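Local coordinates for protein immunoreactive 84kD antigen PG93 (Porphyromonas gingivalis, PDB 5M11) that serves as an essential surface component of the type-IX secretion system, through which this oral bacterium exports proteins, at residues V544-Y556 with T565-E577. Sequence-based numbering, arbitrary orientation.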
ATOM      1  N   VAL A 544     -21.853   7.242 -18.227  1.00 60.74           N
ATOM      2  CA  VAL A 544     -20.975   6.178 -17.756  1.00 58.41           C
ATOM      3  C   VAL A 544     -19.561   6.544 -18.161  1.00 64.35           C
ATOM      4  O   VAL A 544     -19.174   6.389 -19.313  1.00 66.44           O
ATOM      5  CB  VAL A 544     -21.375   4.725 -18.114  1.00 60.74           C
ATOM      6  CG1 VAL A 544     -20.267   3.745 -17.741  1.00 59.43           C
ATOM      7  CG2 VAL A 544     -22.647   4.339 -17.379  1.00 59.48           C
ATOM      8  N   TRP A 545     -18.817   7.093 -17.205  1.00 60.98           N
ATOM      9  CA  TRP A 545     -17.447   7.494 -17.400  1.00 63.10           C
ATOM     10  C   TRP A 545     -16.598   6.269 -17.307  1.00 70.62           C
ATOM     11  O   TRP A 545     -16.688   5.540 -16.316  1.00 68.67           O
ATOM     12  CB  TRP A 545     -17.035   8.548 -16.363  1.00 61.73           C
ATOM     13  CG  TRP A 545     -17.719   9.852 -16.584  1.00 64.28           C
ATOM     14  CD1 TRP A 545     -18.908  10.254 -16.046  1.00 66.84           C
ATOM     15  CD2 TRP A 545     -17.344  10.861 -17.532  1.00 66.59           C
ATOM     16  NE1 TRP A 545     -19.272  11.479 -16.565  1.00 68.13           N
ATOM     17  CE2 TRP A 545     -18.332  11.872 -17.484  1.00 70.80           C
ATOM     18  CE3 TRP A 545     -16.227  11.044 -18.368  1.00 69.64           C
ATOM     19  CZ2 TRP A 545     -18.234  13.050 -18.226  1.00 72.28           C
ATOM     20  CZ3 TRP A 545     -16.153  12.196 -19.136  1.00 73.52           C
ATOM     21  CH2 TRP A 545     -17.138  13.190 -19.046  1.00 74.84           C
ATOM     22  N   MET A 546     -15.817   5.991 -18.358  1.00 71.35           N
ATOM     23  CA  MET A 546     -14.934   4.831 -18.328  1.00 71.65           C
ATOM     24  C   MET A 546     -13.491   5.234 -18.554  1.00 75.23           C
ATOM     25  O   MET A 546     -13.207   6.206 -19.262  1.00 76.67           O
ATOM     26  CB  MET A 546     -15.352   3.699 -19.277  1.00 75.02           C
ATOM     27  CG  MET A 546     -15.754   4.129 -20.634  1.00 81.53           C
ATOM     28  SD  MET A 546     -16.859   2.857 -21.259  1.00 86.88           S
ATOM     29  CE  MET A 546     -18.382   3.667 -21.071  1.00 82.88           C
ATOM     30  N   GLY A 547     -12.613   4.506 -17.877  1.00 68.94           N
ATOM     31  CA  GLY A 547     -11.178   4.697 -17.914  1.00 69.09           C
ATOM     32  C   GLY A 547     -10.547   3.555 -18.657  1.00 72.98           C
ATOM     33  O   GLY A 547     -11.027   2.422 -18.582  1.00 71.79           O
ATOM     34  N   SER A 548      -9.486   3.857 -19.387  1.00 72.27           N
ATOM     35  CA  SER A 548      -8.777   2.899 -20.218  1.00 74.97           C
ATOM     36  C   SER A 548      -7.251   3.097 -20.142  1.00 80.74           C
ATOM     37  O   SER A 548      -6.752   3.849 -19.300  1.00 80.56           O
ATOM     38  CB  SER A 548      -9.253   3.040 -21.667  1.00 81.79           C
ATOM     39  OG  SER A 548      -8.747   4.210 -22.292  1.00 94.30           O
ATOM     40  N   ASP A 549      -6.526   2.429 -21.048  1.00 78.35           N
ATOM     41  CA  ASP A 549      -5.084   2.535 -21.198  1.00 80.45           C
ATOM     42  C   ASP A 549      -4.696   3.891 -21.846  1.00 85.31           C
ATOM     43  O   ASP A 549      -3.550   4.325 -21.697  1.00 86.85           O
ATOM     44  CB  ASP A 549      -4.585   1.368 -22.071  1.00 84.84           C
ATOM     45  CG  ASP A 549      -5.164   1.375 -23.478  1.00 90.40           C
ATOM     46  OD1 ASP A 549      -6.407   1.188 -23.616  1.00 88.37           O
ATOM     47  OD2 ASP A 549      -4.390   1.614 -24.433  1.00 92.26           O
ATOM     48  N   ILE A 550      -5.641   4.538 -22.578  1.00 80.28           N
ATOM     49  CA  ILE A 550      -5.400   5.803 -23.284  1.00 81.79           C
ATOM     50  C   ILE A 550      -6.113   7.007 -22.597  1.00 84.40           C
ATOM     51  O   ILE A 550      -6.189   8.091 -23.181  1.00 85.05           O
ATOM     52  CB  ILE A 550      -5.782   5.693 -24.789  1.00 86.82           C
ATOM     53  CG1 ILE A 550      -7.304   5.511 -24.994  1.00 85.43           C
ATOM     54  CG2 ILE A 550      -4.976   4.596 -25.496  1.00 88.95           C
ATOM     55  CD1 ILE A 550      -7.835   6.038 -26.317  1.00 97.90           C
ATOM     56  N   GLY A 551      -6.598   6.812 -21.370  1.00 78.68           N
ATOM     57  CA  GLY A 551      -7.260   7.869 -20.614  1.00 76.88           C
ATOM     58  C   GLY A 551      -8.712   7.630 -20.251  1.00 79.72           C
ATOM     59  O   GLY A 551      -9.183   6.489 -20.218  1.00 78.48           O
ATOM     60  N   ILE A 552      -9.433   8.722 -19.973  1.00 75.80           N
ATOM     61  CA  ILE A 552     -10.832   8.673 -19.557  1.00 72.83           C
ATOM     62  C   ILE A 552     -11.755   9.243 -20.670  1.00 76.06           C
ATOM     63  O   ILE A 552     -11.307  10.046 -21.486  1.00 76.69           O
ATOM     64  CB  ILE A 552     -10.965   9.425 -18.193  1.00 74.21           C
ATOM     65  CG1 ILE A 552     -12.200   8.935 -17.407  1.00 72.48           C
ATOM     66  CG2 ILE A 552     -10.918  10.971 -18.340  1.00 75.56           C
ATOM     67  CD1 ILE A 552     -12.283   9.410 -15.948  1.00 80.81           C
ATOM     68  N   PHE A 553     -13.035   8.791 -20.698  1.00 72.14           N
ATOM     69  CA  PHE A 553     -14.094   9.201 -21.650  1.00 73.39           C
ATOM     70  C   PHE A 553     -15.477   8.725 -21.184  1.00 76.26           C
ATOM     71  O   PHE A 553     -15.606   7.619 -20.649  1.00 74.56           O
ATOM     72  CB  PHE A 553     -13.826   8.719 -23.099  1.00 77.01           C
ATOM     73  CG  PHE A 553     -13.456   7.263 -23.265  1.00 76.93           C
ATOM     74  CD1 PHE A 553     -14.433   6.300 -23.474  1.00 77.68           C
ATOM     75  CD2 PHE A 553     -12.124   6.859 -23.225  1.00 78.83           C
ATOM     76  CE1 PHE A 553     -14.085   4.958 -23.635  1.00 77.97           C
ATOM     77  CE2 PHE A 553     -11.783   5.514 -23.362  1.00 80.78           C
ATOM     78  CZ  PHE A 553     -12.763   4.575 -23.575  1.00 77.35           C
ATOM     79  N   GLY A 554     -16.485   9.565 -21.396  1.00 73.63           N
ATOM     80  CA  GLY A 554     -17.847   9.276 -20.960  1.00 72.44           C
ATOM     81  C   GLY A 554     -18.946   9.247 -22.011  1.00 80.12           C
ATOM     82  O   GLY A 554     -18.977  10.067 -22.948  1.00 82.52           O
ATOM     83  N   VAL A 555     -19.883   8.293 -21.830  1.00 75.33           N
ATOM     84  CA  VAL A 555     -21.058   8.119 -22.674  1.00 76.07           C
ATOM     85  C   VAL A 555     -22.214   8.839 -21.983  1.00 80.29           C
ATOM     86  O   VAL A 555     -22.573   8.478 -20.862  1.00 78.51           O
ATOM     87  CB  VAL A 555     -21.384   6.623 -22.964  1.00 78.56           C
ATOM     88  CG1 VAL A 555     -22.566   6.492 -23.926  1.00 79.83           C
ATOM     89  CG2 VAL A 555     -20.169   5.889 -23.512  1.00 78.71           C
ATOM     90  N   TYR A 556     -22.787   9.861 -22.636  1.00 78.10           N
ATOM     91  CA  TYR A 556     -23.931  10.582 -22.078  1.00 76.59           C
ATOM     92  C   TYR A 556     -25.219   9.728 -22.295  1.00 78.64           C
ATOM     93  O   TYR A 556     -25.229   8.832 -23.155  1.00 75.76           O
ATOM     94  CB  TYR A 556     -24.013  11.987 -22.698  1.00 79.15           C
ATOM     95  CG  TYR A 556     -23.047  12.962 -22.057  1.00 80.64           C
ATOM     96  CD1 TYR A 556     -23.508  14.081 -21.369  1.00 83.17           C
ATOM     97  CD2 TYR A 556     -21.670  12.735 -22.085  1.00 80.79           C
ATOM     98  CE1 TYR A 556     -22.623  14.967 -20.748  1.00 83.83           C
ATOM     99  CE2 TYR A 556     -20.777  13.605 -21.457  1.00 81.26           C
ATOM    100  CZ  TYR A 556     -21.258  14.718 -20.788  1.00 88.43           C
ATOM    101  OH  TYR A 556     -20.377  15.565 -20.161  1.00 89.14           O
ATOM    102  N   THR A 565     -30.565   3.776 -32.025  1.00 88.75           N
ATOM    103  CA  THR A 565     -30.351   3.318 -33.401  1.00 91.09           C
ATOM    104  C   THR A 565     -28.935   3.694 -33.931  1.00 95.96           C
ATOM    105  O   THR A 565     -28.790   3.924 -35.141  1.00 98.71           O
ATOM    106  CB  THR A 565     -31.444   3.883 -34.322  1.00 99.81           C
ATOM    107  OG1 THR A 565     -31.924   5.113 -33.793  1.00 95.31           O
ATOM    108  CG2 THR A 565     -32.599   2.924 -34.516  1.00102.65           C
ATOM    109  N   SER A 566     -27.894   3.714 -33.044  1.00 89.23           N
ATOM    110  CA  SER A 566     -26.507   4.038 -33.421  1.00 90.02           C
ATOM    111  C   SER A 566     -25.472   3.479 -32.400  1.00 91.82           C
ATOM    112  O   SER A 566     -25.861   3.073 -31.302  1.00 89.90           O
ATOM    113  CB  SER A 566     -26.341   5.550 -33.567  1.00 95.20           C
ATOM    114  OG  SER A 566     -25.080   5.886 -34.124  1.00107.23           O
ATOM    115  N   THR A 567     -24.163   3.432 -32.770  1.00 88.47           N
ATOM    116  CA  THR A 567     -23.102   2.953 -31.858  1.00 85.98           C
ATOM    117  C   THR A 567     -22.868   4.049 -30.814  1.00 86.97           C
ATOM    118  O   THR A 567     -22.707   5.204 -31.209  1.00 89.44           O
ATOM    119  CB  THR A 567     -21.804   2.558 -32.614  1.00 97.58           C
ATOM    120  OG1 THR A 567     -22.118   1.635 -33.662  1.00103.89           O
ATOM    121  CG2 THR A 567     -20.722   1.961 -31.687  1.00 90.85           C
ATOM    122  N   PRO A 568     -22.883   3.735 -29.498  1.00 78.53           N
ATOM    123  CA  PRO A 568     -22.739   4.797 -28.483  1.00 75.98           C
ATOM    124  C   PRO A 568     -21.547   5.718 -28.697  1.00 79.13           C
ATOM    125  O   PRO A 568     -20.449   5.267 -29.043  1.00 80.12           O
ATOM    126  CB  PRO A 568     -22.608   4.033 -27.155  1.00 74.74           C
ATOM    127  CG  PRO A 568     -22.449   2.578 -27.526  1.00 79.73           C
ATOM    128  CD  PRO A 568     -23.113   2.425 -28.861  1.00 78.18           C
ATOM    129  N   ILE A 569     -21.803   7.026 -28.515  1.00 73.97           N
ATOM    130  CA  ILE A 569     -20.819   8.092 -28.631  1.00 74.07           C
ATOM    131  C   ILE A 569     -20.189   8.346 -27.248  1.00 75.69           C
ATOM    132  O   ILE A 569     -20.893   8.575 -26.252  1.00 71.31           O
ATOM    133  CB  ILE A 569     -21.424   9.380 -29.252  1.00 79.00           C
ATOM    134  CG1 ILE A 569     -22.030   9.101 -30.647  1.00 81.83           C
ATOM    135  CG2 ILE A 569     -20.385  10.513 -29.308  1.00 80.71           C
ATOM    136  CD1 ILE A 569     -23.269   9.918 -30.999  1.00 86.46           C
ATOM    137  N   ALA A 570     -18.837   8.266 -27.221  1.00 75.11           N
ATOM    138  CA  ALA A 570     -17.932   8.528 -26.100  1.00 73.26           C
ATOM    139  C   ALA A 570     -17.316   9.889 -26.281  1.00 79.55           C
ATOM    140  O   ALA A 570     -16.896  10.232 -27.387  1.00 81.47           O
ATOM    141  CB  ALA A 570     -16.844   7.471 -26.042  1.00 73.49           C
ATOM    142  N   VAL A 571     -17.306  10.684 -25.210  1.00 76.87           N
ATOM    143  CA  VAL A 571     -16.746  12.038 -25.218  1.00 79.45           C
ATOM    144  C   VAL A 571     -15.416  12.038 -24.460  1.00 84.44           C
ATOM    145  O   VAL A 571     -15.394  11.739 -23.253  1.00 81.38           O
ATOM    146  CB  VAL A 571     -17.730  13.092 -24.625  1.00 83.04           C
ATOM    147  CG1 VAL A 571     -17.101  14.483 -24.589  1.00 84.76           C
ATOM    148  CG2 VAL A 571     -19.063  13.113 -25.371  1.00 84.02           C
ATOM    149  N   ARG A 572     -14.314  12.370 -25.168  1.00 84.54           N
ATOM    150  CA  ARG A 572     -12.988  12.509 -24.553  1.00 84.70           C
ATOM    151  C   ARG A 572     -12.889  13.951 -24.054  1.00 91.71           C
ATOM    152  O   ARG A 572     -13.036  14.879 -24.860  1.00 94.20           O
ATOM    153  CB  ARG A 572     -11.841  12.139 -25.505  1.00 84.93           C
ATOM    154  CG  ARG A 572     -11.722  10.652 -25.765  1.00 91.03           C
ATOM    155  CD  ARG A 572     -10.494  10.339 -26.589  1.00102.24           C
ATOM    156  NE  ARG A 572      -9.308  10.205 -25.744  1.00116.70           N
ATOM    157  CZ  ARG A 572      -8.134   9.749 -26.169  1.00137.78           C
ATOM    158  NH1 ARG A 572      -7.973   9.377 -27.433  1.00130.06           N
ATOM    159  NH2 ARG A 572      -7.113   9.653 -25.329  1.00125.61           N
ATOM    160  N   PRO A 573     -12.776  14.158 -22.718  1.00 87.36           N
ATOM    161  CA  PRO A 573     -12.773  15.526 -22.181  1.00 88.55           C
ATOM    162  C   PRO A 573     -11.638  16.367 -22.744  1.00 95.79           C
ATOM    163  O   PRO A 573     -10.538  15.860 -22.969  1.00 96.24           O
ATOM    164  CB  PRO A 573     -12.621  15.315 -20.669  1.00 87.68           C
ATOM    165  CG  PRO A 573     -13.055  13.935 -20.424  1.00 89.40           C
ATOM    166  CD  PRO A 573     -12.636  13.168 -21.632  1.00 86.25           C
ATOM    167  N   VAL A 574     -11.934  17.643 -23.009  1.00 94.55           N
ATOM    168  CA  VAL A 574     -10.985  18.600 -23.571  1.00 97.96           C
ATOM    169  C   VAL A 574     -10.711  19.700 -22.527  1.00104.19           C
ATOM    170  O   VAL A 574     -11.650  20.338 -22.037  1.00103.86           O
ATOM    171  CB  VAL A 574     -11.505  19.157 -24.923  1.00104.26           C
ATOM    172  CG1 VAL A 574     -10.636  20.294 -25.435  1.00108.08           C
ATOM    173  CG2 VAL A 574     -11.596  18.050 -25.967  1.00103.94           C
ATOM    174  N   GLY A 575      -9.433  19.880 -22.191  1.00102.20           N
ATOM    175  CA  GLY A 575      -8.982  20.878 -21.230  1.00103.09           C
ATOM    176  C   GLY A 575      -8.014  21.896 -21.797  1.00112.81           C
ATOM    177  O   GLY A 575      -7.556  21.763 -22.935  1.00115.30           O
ATOM    178  N   GLY A 576      -7.712  22.915 -20.995  1.00111.49           N
ATOM    179  CA  GLY A 576      -6.784  23.978 -21.360  1.00115.99           C
ATOM    180  C   GLY A 576      -7.415  25.196 -21.996  1.00124.71           C
ATOM    181  O   GLY A 576      -8.564  25.159 -22.441  1.00122.73           O
ATOM    182  N   GLU A 577      -6.643  26.291 -22.041  1.00127.36           N
ATOM    183  CA  GLU A 577      -7.043  27.571 -22.629  1.00132.30           C
ATOM    184  C   GLU A 577      -7.319  27.395 -24.124  1.00141.31           C
ATOM    185  O   GLU A 577      -6.745  26.504 -24.752  1.00140.79           O
ATOM    186  CB  GLU A 577      -5.934  28.615 -22.399  1.00137.12           C
ATOM    187  CG  GLU A 577      -6.431  30.047 -22.299  1.00149.81           C
ATOM    188  CD  GLU A 577      -5.339  31.095 -22.179  1.00164.39           C
ATOM    189  OE1 GLU A 577      -4.698  31.170 -21.105  1.00152.48           O
ATOM    190  OE2 GLU A 577      -5.141  31.859 -23.153  1.00159.29           O
TER
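Trp545 turns one edge of its indole to Pro573, whose CG lies near the ring plane, 3.8 Å from CZ3, while CA of Gly554 sits against one of its faces. Gly554, with no side chain, leaves the indole lying close over the backbone. On the other side of the sheet the Phe553 ring, which also meets the ring of His530, has the carbonyl O of Met546 over the centre of one face, and its CD1 meets CB of Ala570 at 3.7 Å. The Tyr556 ring has Gly554 O in plane at its edge, and its CD2 touches CG2 of Val571. The guanidinium of Arg572 carries CD1 of Ile550 over one face, 3.5 Å from NH1. A bend in the arginine chain (chi3 85°) brings it across the isoleucine at about a right angle. NH2 also comes within 2.8 Å of Ile550 O, but the angle is too poor for a hydrogen bond, and its salt bridge goes to Asp586.

Between these side chains the backbones pair as antiparallel strands over a short distance. Gly554 and Val571 form a hydrogen-bonded pair, with Gly554 N to Val571 O at 3.1 Å and Val571 N to Gly554 O at 2.9 Å. Val571 O also receives a CA-H contact from Phe553. Farther along, with chi1 at -176°, CG1 of Val555 extends away from its own amide nitrogen and packs on Pro568 CB at 4.1 Å and the carbonyl O of Ile569.

The order 533-538, 544-548, 551-555, 570-575, in which sequence neighbours lie side by side, is the up-and-down meander of a beta-propeller blade, which this sheet probably forms. An ST turn at Ser548 braces the central hairpin, and the broken strand 570-575 pairs with its second arm through 570-571. Strand 582-583 lies beyond, with Tyr583 touching Arg572, and Cys617 from a loop packs on both Trp545 and Pro573.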